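Local coordinates for protein NAD-dependent epimerase/dehydratase (Veillonella parvula, PDB 4IPT) that probably binds NAD(P) in a Rossmann-type domain and belongs to the short-chain dehydrogenase/reductase or epimerase/dehydratase family, its substrate and reaction being unknown, at residues D177-R182 and T213-P218. Sequence-based numbering, arbitrary orientation.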
# COMPACT_ATOMS: atom_id res chain seq x y z
N ASP A 177 -3.46 17.01 -6.01
CA ASP A 177 -3.42 16.11 -7.16
C ASP A 177 -4.62 15.18 -7.20
O ASP A 177 -4.85 14.43 -6.27
CB ASP A 177 -2.14 15.28 -7.15
CG ASP A 177 -0.88 16.12 -7.27
OD1 ASP A 177 -0.93 17.26 -7.78
OD2 ASP A 177 0.18 15.63 -6.83
N ALA A 178 -5.37 15.23 -8.30
CA ALA A 178 -6.62 14.48 -8.42
C ALA A 178 -6.42 13.05 -8.89
O ALA A 178 -7.37 12.26 -8.89
CB ALA A 178 -7.57 15.20 -9.36
N GLN A 179 -5.20 12.70 -9.30
CA GLN A 179 -4.94 11.36 -9.82
C GLN A 179 -3.46 10.98 -9.72
O GLN A 179 -2.61 11.84 -9.53
CB GLN A 179 -5.36 11.30 -11.28
CG GLN A 179 -4.53 12.22 -12.16
CD GLN A 179 -5.11 12.41 -13.55
OE1 GLN A 179 -6.31 12.61 -13.71
NE2 GLN A 179 -4.25 12.35 -14.55
N VAL A 180 -3.19 9.69 -9.85
CA VAL A 180 -1.83 9.18 -9.95
C VAL A 180 -1.91 7.79 -10.60
O VAL A 180 -2.86 7.04 -10.37
CB VAL A 180 -1.15 9.12 -8.55
CG1 VAL A 180 -1.86 8.10 -7.63
CG2 VAL A 180 0.33 8.79 -8.68
N SER A 181 -0.94 7.45 -11.44
CA SER A 181 -0.97 6.13 -12.06
C SER A 181 -0.47 5.05 -11.10
O SER A 181 0.32 5.34 -10.18
CB SER A 181 -0.16 6.11 -13.35
OG SER A 181 1.22 6.10 -13.04
N ARG A 182 -0.92 3.82 -11.30
CA ARG A 182 -0.44 2.74 -10.45
C ARG A 182 1.04 2.54 -10.67
O ARG A 182 1.78 2.21 -9.74
CB ARG A 182 -1.22 1.45 -10.70
CG ARG A 182 -2.68 1.56 -10.24
CD ARG A 182 -3.38 0.20 -10.26
NE ARG A 182 -4.75 0.32 -9.77
CZ ARG A 182 -5.76 0.78 -10.49
NH1 ARG A 182 -5.57 1.18 -11.75
NH2 ARG A 182 -6.98 0.86 -9.96
N THR A 213 -1.76 17.79 -11.60
CA THR A 213 -3.14 17.34 -11.78
C THR A 213 -4.08 18.01 -10.79
O THR A 213 -4.89 17.34 -10.15
CB THR A 213 -3.26 15.80 -11.71
OG1 THR A 213 -2.78 15.33 -10.45
CG2 THR A 213 -2.46 15.17 -12.83
N HIS A 214 -3.97 19.33 -10.68
CA HIS A 214 -4.82 20.07 -9.76
C HIS A 214 -6.21 20.28 -10.37
O HIS A 214 -6.54 21.36 -10.84
CB HIS A 214 -4.17 21.39 -9.39
CG HIS A 214 -2.85 21.24 -8.70
ND1 HIS A 214 -2.18 22.31 -8.14
CD2 HIS A 214 -2.07 20.15 -8.48
CE1 HIS A 214 -1.05 21.89 -7.60
NE2 HIS A 214 -0.96 20.58 -7.80
N TYR A 215 -7.01 19.21 -10.35
CA TYR A 215 -8.34 19.19 -10.95
C TYR A 215 -9.41 18.97 -9.90
O TYR A 215 -9.13 18.53 -8.79
CB TYR A 215 -8.45 18.06 -11.98
CG TYR A 215 -7.30 17.91 -12.95
CD1 TYR A 215 -6.63 19.01 -13.46
CD2 TYR A 215 -6.88 16.65 -13.34
CE1 TYR A 215 -5.58 18.86 -14.35
CE2 TYR A 215 -5.84 16.49 -14.24
CZ TYR A 215 -5.19 17.60 -14.73
OH TYR A 215 -4.15 17.44 -15.62
N ASP A 216 -10.66 19.24 -10.26
CA ASP A 216 -11.78 19.02 -9.35
C ASP A 216 -12.22 17.55 -9.31
O ASP A 216 -13.02 17.17 -8.46
CB ASP A 216 -12.95 19.93 -9.71
CG ASP A 216 -12.63 21.40 -9.54
OD1 ASP A 216 -11.64 21.73 -8.86
OD2 ASP A 216 -13.38 22.24 -10.09
N LYS A 217 -11.68 16.75 -10.22
CA LYS A 217 -11.97 15.31 -10.29
C LYS A 217 -10.89 14.64 -11.13
O LYS A 217 -10.26 15.30 -11.95
CB LYS A 217 -13.35 15.08 -10.92
CG LYS A 217 -13.60 15.94 -12.15
CD LYS A 217 -15.00 16.57 -12.13
CE LYS A 217 -15.04 17.90 -12.90
NZ LYS A 217 -16.41 18.51 -12.94
N PRO A 218 -10.65 13.33 -10.91
CA PRO A 218 -9.65 12.65 -11.74
C PRO A 218 -10.05 12.70 -13.20
O PRO A 218 -11.24 12.73 -13.50
CB PRO A 218 -9.70 11.20 -11.23
CG PRO A 218 -11.00 11.09 -10.45
CD PRO A 218 -11.19 12.45 -9.86
O HOH W 1 1.46 19.38 -8.42
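Ala178 sits in the bend of the 213-218 loop, a small side chain around which a longer chain can turn closely. Its backbone N donates to Thr213 O at 2.8 Å, a bond of 157° at the hydrogen, while its CB meets Tyr215 CB at 4.0 Å and its carbonyl oxygen lies against the ring of Pro218. Thr213 turns OG1 between its own N and carbonyl carbon (chi1 59°), where OG1 lies against Asp177 CB and hydrogen-bonds Glu210 O; the Thr213 and Gln179 side chains cross at about a right angle, CG2 resting 3.7 Å from Gln179 CG. Gln179 then runs out extended, bringing OE1 to the edge of the Tyr215 ring, 3.9 Å from CE2. Ser219 OG and Glu210 OE1 bond the two ends of its amide and fix its rotation. A leucine here would probably leave both of those groups without their amide partner. Further out, Asp177 OD1 approaches the His214 ring edge, 3.2 Å from CD2, and a water bridges it to NE2. The contact fastens the loop after strand 204-209 to strand 179-181 and the residues leading into it, with helix 117-125 packing against Ala178 and Pro218 and strand 148-158 running parallel alongside.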